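Local atomic coordinates of glutamate receptor IIB (Drosophila melanogaster, PDB entry 4WXJ), a protein that probably forms a glutamate-gated ion channel of the postsynaptic membrane, its ligand-binding domain closing around L-glutamate. Residues F60-D72 with D76-N88. Numbering follows the deposited sequence.
With GLU (glutamic acid), chain C.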
loop_
_atom_site.group_PDB
_atom_site.type_symbol
_atom_site.label_atom_id
_atom_site.label_comp_id
_atom_site.label_asym_id
_atom_site.label_seq_id
_atom_site.Cartn_x
_atom_site.Cartn_y
_atom_site.Cartn_z
ATOM N N PHE A 60 11.428 -14.060 -5.809
ATOM C CA PHE A 60 11.163 -12.652 -5.550
ATOM C C PHE A 60 12.061 -11.762 -6.399
ATOM O O PHE A 60 13.285 -11.911 -6.391
ATOM C CB PHE A 60 11.362 -12.321 -4.070
ATOM C CG PHE A 60 10.214 -12.732 -3.197
ATOM C CD1 PHE A 60 9.035 -12.006 -3.194
ATOM C CD2 PHE A 60 10.317 -13.837 -2.370
ATOM C CE1 PHE A 60 7.976 -12.381 -2.388
ATOM C CE2 PHE A 60 9.262 -14.212 -1.561
ATOM C CZ PHE A 60 8.091 -13.483 -1.571
ATOM N N GLU A 61 11.441 -10.841 -7.131
ATOM C CA GLU A 61 12.167 -9.833 -7.896
ATOM C C GLU A 61 11.607 -8.445 -7.599
ATOM O O GLU A 61 10.670 -8.001 -8.261
ATOM C CB GLU A 61 12.086 -10.121 -9.396
ATOM C CG GLU A 61 12.803 -11.394 -9.819
ATOM C CD GLU A 61 13.010 -11.479 -11.320
ATOM O OE1 GLU A 61 12.507 -10.596 -12.045
ATOM O OE2 GLU A 61 13.681 -12.430 -11.773
ATOM N N PRO A 62 12.165 -7.759 -6.588
ATOM C CA PRO A 62 11.705 -6.394 -6.316
ATOM C C PRO A 62 11.927 -5.471 -7.512
ATOM O O PRO A 62 13.023 -5.443 -8.071
ATOM C CB PRO A 62 12.554 -5.965 -5.110
ATOM C CG PRO A 62 13.697 -6.916 -5.069
ATOM C CD PRO A 62 13.181 -8.199 -5.619
ATOM N N VAL A 63 10.890 -4.733 -7.898
ATOM C CA VAL A 63 10.941 -3.901 -9.097
ATOM C C VAL A 63 11.991 -2.798 -8.985
ATOM O O VAL A 63 12.239 -2.267 -7.901
ATOM C CB VAL A 63 9.564 -3.264 -9.397
ATOM C CG1 VAL A 63 8.529 -4.345 -9.641
ATOM C CG2 VAL A 63 9.126 -2.347 -8.261
ATOM N N ARG A 64 12.594 -2.460 -10.121
ATOM C CA ARG A 64 13.717 -1.529 -10.168
ATOM C C ARG A 64 13.364 -0.143 -9.631
ATOM O O ARG A 64 14.101 0.413 -8.816
ATOM C CB ARG A 64 14.233 -1.415 -11.605
ATOM C CG ARG A 64 15.549 -0.664 -11.743
ATOM C CD ARG A 64 16.128 -0.823 -13.142
ATOM N NE ARG A 64 17.439 -0.196 -13.277
ATOM C CZ ARG A 64 18.220 -0.315 -14.347
ATOM N NH1 ARG A 64 17.830 -1.044 -15.384
ATOM N NH2 ARG A 64 19.398 0.293 -14.382
ATOM N N ASP A 65 12.245 0.414 -10.088
ATOM C CA ASP A 65 11.837 1.755 -9.669
ATOM C C ASP A 65 11.204 1.766 -8.274
ATOM O O ASP A 65 10.944 2.831 -7.713
ATOM C CB ASP A 65 10.862 2.363 -10.688
ATOM C CG ASP A 65 9.646 1.482 -10.949
ATOM O OD1 ASP A 65 9.391 0.546 -10.163
ATOM O OD2 ASP A 65 8.938 1.734 -11.949
ATOM N N ASN A 66 10.961 0.577 -7.726
ATOM C CA ASN A 66 10.345 0.417 -6.405
ATOM C C ASN A 66 8.999 1.127 -6.266
ATOM O O ASN A 66 8.642 1.583 -5.179
ATOM C CB ASN A 66 11.299 0.915 -5.314
ATOM C CG ASN A 66 11.007 0.295 -3.954
ATOM O OD1 ASN A 66 11.079 -0.922 -3.788
ATOM N ND2 ASN A 66 10.686 1.134 -2.972
ATOM N N LYS A 67 8.251 1.209 -7.363
ATOM C CA LYS A 67 6.938 1.851 -7.352
ATOM C C LYS A 67 5.809 0.828 -7.272
ATOM O O LYS A 67 5.969 -0.326 -7.675
ATOM C CB LYS A 67 6.761 2.722 -8.598
ATOM C CG LYS A 67 7.681 3.929 -8.642
ATOM C CD LYS A 67 7.343 4.831 -9.818
ATOM C CE LYS A 67 8.223 6.068 -9.849
ATOM N NZ LYS A 67 7.791 7.028 -10.903
ATOM N N TYR A 68 4.666 1.257 -6.742
ATOM C CA TYR A 68 3.477 0.415 -6.704
ATOM C C TYR A 68 2.979 0.153 -8.120
ATOM O O TYR A 68 2.894 -0.994 -8.560
ATOM C CB TYR A 68 2.363 1.072 -5.884
ATOM C CG TYR A 68 2.615 1.151 -4.394
ATOM C CD1 TYR A 68 3.319 2.212 -3.843
ATOM C CD2 TYR A 68 2.122 0.177 -3.537
ATOM C CE1 TYR A 68 3.538 2.295 -2.479
ATOM C CE2 TYR A 68 2.336 0.249 -2.170
ATOM C CZ TYR A 68 3.046 1.311 -1.649
ATOM O OH TYR A 68 3.261 1.388 -0.294
ATOM N N GLY A 69 2.648 1.234 -8.821
ATOM C CA GLY A 69 2.126 1.154 -10.171
ATOM C C GLY A 69 1.037 2.179 -10.421
ATOM O O GLY A 69 -0.034 2.126 -9.814
ATOM N N SER A 70 1.320 3.119 -11.317
ATOM C CA SER A 70 0.360 4.150 -11.692
ATOM C C SER A 70 0.461 4.442 -13.182
ATOM O O SER A 70 1.484 4.164 -13.809
ATOM C CB SER A 70 0.596 5.430 -10.891
ATOM O OG SER A 70 1.797 6.063 -11.291
ATOM N N TYR A 71 -0.606 5.004 -13.739
ATOM C CA TYR A 71 -0.655 5.343 -15.154
ATOM C C TYR A 71 -0.221 6.787 -15.377
ATOM O O TYR A 71 -0.775 7.709 -14.781
ATOM C CB TYR A 71 -2.067 5.124 -15.699
ATOM C CG TYR A 71 -2.259 5.562 -17.131
ATOM C CD1 TYR A 71 -1.778 4.796 -18.185
ATOM C CD2 TYR A 71 -2.933 6.737 -17.429
ATOM C CE1 TYR A 71 -1.959 5.193 -19.497
ATOM C CE2 TYR A 71 -3.119 7.141 -18.735
ATOM C CZ TYR A 71 -2.631 6.367 -19.765
ATOM O OH TYR A 71 -2.817 6.771 -21.066
ATOM N N ASP A 72 0.784 6.971 -16.229
ATOM C CA ASP A 72 1.260 8.300 -16.586
ATOM C C ASP A 72 0.665 8.705 -17.929
ATOM O O ASP A 72 1.179 8.333 -18.984
ATOM C CB ASP A 72 2.789 8.330 -16.642
ATOM C CG ASP A 72 3.334 9.691 -17.035
ATOM O OD1 ASP A 72 2.596 10.692 -16.918
ATOM O OD2 ASP A 72 4.508 9.760 -17.455
ATOM N N ASP A 76 1.472 7.621 -21.550
ATOM C CA ASP A 76 0.621 6.458 -21.811
ATOM C C ASP A 76 1.333 5.162 -21.414
ATOM O O ASP A 76 1.362 4.195 -22.177
ATOM C CB ASP A 76 0.211 6.410 -23.289
ATOM C CG ASP A 76 -0.844 5.351 -23.574
ATOM O OD1 ASP A 76 -1.690 5.092 -22.692
ATOM O OD2 ASP A 76 -0.821 4.770 -24.680
ATOM N N GLU A 77 1.907 5.150 -20.215
ATOM C CA GLU A 77 2.644 3.989 -19.725
ATOM C C GLU A 77 2.457 3.787 -18.224
ATOM O O GLU A 77 2.240 4.742 -17.476
ATOM C CB GLU A 77 4.134 4.133 -20.041
ATOM C CG GLU A 77 4.503 3.791 -21.475
ATOM C CD GLU A 77 5.984 3.969 -21.750
ATOM O OE1 GLU A 77 6.731 4.286 -20.801
ATOM O OE2 GLU A 77 6.400 3.791 -22.914
ATOM N N TRP A 78 2.542 2.528 -17.801
ATOM C CA TRP A 78 2.511 2.173 -16.387
ATOM C C TRP A 78 3.925 1.979 -15.852
ATOM O O TRP A 78 4.875 1.834 -16.623
ATOM C CB TRP A 78 1.695 0.898 -16.170
ATOM C CG TRP A 78 0.220 1.104 -16.240
ATOM C CD1 TRP A 78 -0.552 1.139 -17.363
ATOM C CD2 TRP A 78 -0.669 1.297 -15.134
ATOM N NE1 TRP A 78 -1.868 1.346 -17.025
ATOM C CE2 TRP A 78 -1.966 1.445 -15.660
ATOM C CE3 TRP A 78 -0.494 1.361 -13.747
ATOM C CZ2 TRP A 78 -3.083 1.653 -14.853
ATOM C CZ3 TRP A 78 -1.602 1.568 -12.947
ATOM C CH2 TRP A 78 -2.881 1.712 -13.503
ATOM N N ASP A 79 4.054 1.978 -14.528
ATOM C CA ASP A 79 5.328 1.709 -13.870
ATOM C C ASP A 79 5.139 0.713 -12.727
ATOM O O ASP A 79 4.059 0.144 -12.561
ATOM C CB ASP A 79 5.949 3.012 -13.349
ATOM C CG ASP A 79 5.008 3.801 -12.447
ATOM O OD1 ASP A 79 4.018 3.228 -11.944
ATOM O OD2 ASP A 79 5.264 5.005 -12.232
ATOM N N GLY A 80 6.197 0.499 -11.953
ATOM C CA GLY A 80 6.122 -0.315 -10.754
ATOM C C GLY A 80 5.731 -1.761 -10.994
ATOM O O GLY A 80 5.989 -2.324 -12.061
ATOM N N ILE A 81 5.101 -2.357 -9.986
ATOM C CA ILE A 81 4.707 -3.759 -10.031
ATOM C C ILE A 81 3.722 -4.028 -11.162
ATOM O O ILE A 81 3.804 -5.060 -11.829
ATOM C CB ILE A 81 4.075 -4.204 -8.694
ATOM C CG1 ILE A 81 5.082 -4.031 -7.553
ATOM C CG2 ILE A 81 3.604 -5.656 -8.779
ATOM C CD1 ILE A 81 4.509 -4.267 -6.169
ATOM N N ILE A 82 2.788 -3.105 -11.365
ATOM C CA ILE A 82 1.772 -3.265 -12.397
ATOM C C ILE A 82 2.412 -3.391 -13.780
ATOM O O ILE A 82 1.968 -4.190 -14.604
ATOM C CB ILE A 82 0.781 -2.082 -12.397
ATOM C CG1 ILE A 82 0.104 -1.943 -11.030
ATOM C CG2 ILE A 82 -0.268 -2.254 -13.490
ATOM C CD1 ILE A 82 -0.729 -3.147 -10.612
ATOM N N ARG A 83 3.457 -2.606 -14.031
ATOM C CA ARG A 83 4.142 -2.637 -15.322
ATOM C C ARG A 83 4.771 -4.003 -15.594
ATOM O O ARG A 83 4.667 -4.529 -16.703
ATOM C CB ARG A 83 5.214 -1.546 -15.388
ATOM C CG ARG A 83 6.004 -1.512 -16.698
ATOM C CD ARG A 83 5.098 -1.302 -17.904
ATOM N NE ARG A 83 5.846 -1.254 -19.160
ATOM C CZ ARG A 83 6.448 -0.169 -19.641
ATOM N NH1 ARG A 83 6.407 0.978 -18.976
ATOM N NH2 ARG A 83 7.100 -0.235 -20.793
ATOM N N GLN A 84 5.419 -4.575 -14.583
ATOM C CA GLN A 84 6.074 -5.872 -14.731
ATOM C C GLN A 84 5.076 -6.976 -15.069
ATOM O O GLN A 84 5.418 -7.943 -15.750
ATOM C CB GLN A 84 6.832 -6.236 -13.454
ATOM C CG GLN A 84 7.939 -5.268 -13.097
ATOM C CD GLN A 84 8.954 -5.115 -14.209
ATOM O OE1 GLN A 84 9.514 -6.099 -14.692
ATOM N NE2 GLN A 84 9.188 -3.879 -14.634
ATOM N N LEU A 85 3.846 -6.828 -14.591
ATOM C CA LEU A 85 2.799 -7.802 -14.868
ATOM C C LEU A 85 2.255 -7.633 -16.286
ATOM O O LEU A 85 1.995 -8.616 -16.978
ATOM C CB LEU A 85 1.669 -7.671 -13.844
ATOM C CG LEU A 85 1.992 -8.247 -12.464
ATOM C CD1 LEU A 85 1.099 -7.638 -11.405
ATOM C CD2 LEU A 85 1.839 -9.758 -12.478
ATOM N N ILE A 86 2.092 -6.383 -16.710
ATOM C CA ILE A 86 1.616 -6.088 -18.058
ATOM C C ILE A 86 2.597 -6.621 -19.100
ATOM O O ILE A 86 2.190 -7.178 -20.119
ATOM C CB ILE A 86 1.411 -4.571 -18.263
ATOM C CG1 ILE A 86 0.265 -4.071 -17.382
ATOM C CG2 ILE A 86 1.102 -4.253 -19.729
ATOM C CD1 ILE A 86 0.175 -2.560 -17.278
ATOM N N ASP A 87 3.888 -6.448 -18.834
ATOM C CA ASP A 87 4.933 -6.922 -19.738
ATOM C C ASP A 87 5.276 -8.395 -19.497
ATOM O O ASP A 87 6.222 -8.922 -20.084
ATOM C CB ASP A 87 6.192 -6.064 -19.585
ATOM C CG ASP A 87 5.946 -4.602 -19.916
ATOM O OD1 ASP A 87 4.907 -4.296 -20.539
ATOM O OD2 ASP A 87 6.798 -3.758 -19.560
ATOM N N ASN A 88 4.509 -9.048 -18.629
ATOM C CA ASN A 88 4.687 -10.469 -18.330
ATOM C C ASN A 88 6.097 -10.831 -17.853
ATOM O O ASN A 88 6.506 -11.990 -17.934
ATOM C CB ASN A 88 4.328 -11.312 -19.560
ATOM C CG ASN A 88 2.849 -11.257 -19.890
ATOM O OD1 ASN A 88 2.413 -10.458 -20.718
ATOM N ND2 ASN A 88 2.068 -12.110 -19.236
HETATM N N GLU C . -1.504 0.657 -1.194
HETATM C CA GLU C . -1.442 1.898 -2.014
HETATM C C GLU C . -1.358 1.552 -3.495
HETATM O O GLU C . -1.504 0.387 -3.870
HETATM C CB GLU C . -0.247 2.751 -1.595
HETATM C CG GLU C . -0.408 3.443 -0.249
HETATM C CD GLU C . -1.232 4.723 -0.318
HETATM O OE1 GLU C . -1.570 5.262 0.756
HETATM O OE2 GLU C . -1.540 5.195 -1.436
HETATM O OXT GLU C . -1.150 2.416 -4.350
HETATM O O HOH W 1 3.842 5.753 -9.926
#
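The Asp79 carboxylate is gripped through both oxygens: OD1 accepts from Ser70 N at 2.8 Å, nearly along its C-O axis, while OD2 accepts a hydrogen bond from a water that also touches Ser70 OG; the same OD2 forms a weak salt bridge with Lys67 NZ (3.5 Å). These bonds close the base of a short beta hairpin, strands 71-72 and 77-78, in the bilobed ligand-binding domain of an ionotropic glutamate receptor, where the returning strand runs into helix 80-86. Asp65 reaches across to the backbone just before Ile81, its OD2 receiving Gly80 N (3.0 Å) on the syn lone pair; its OD1, approached from above the carboxylate plane by Lys67 N, completes an Asx turn. Gly80 has positive phi, and a side chain here would collide with Lys67 O. Further out, the Trp78 indole is sandwiched: Tyr71 CB lies over one face, 3.9 Å from the six-membered ring centroid, and Ile82 CG2 over the other. With CG turned anti to the carbonyl carbon (chi1 -76°), the ring reaches back along Ser70, its edge at Gly69 O. An alanine in place of Trp78 is likely to leave Tyr71 CB and Ile82 CG2 facing a gap and weaken the hairpin's hold on the helix. Tyr68 turns from this packing to the agonist, its ring face under CB of the bound glutamate and its OH bonded to Asp96. At the hairpin tip, where Asp76 and Glu77 form a G1 beta bulge opposite Asp72, Tyr71 OH donates to Asp76 OD1 at 2.6 Å, on the anti side and 29° out of the carboxylate plane.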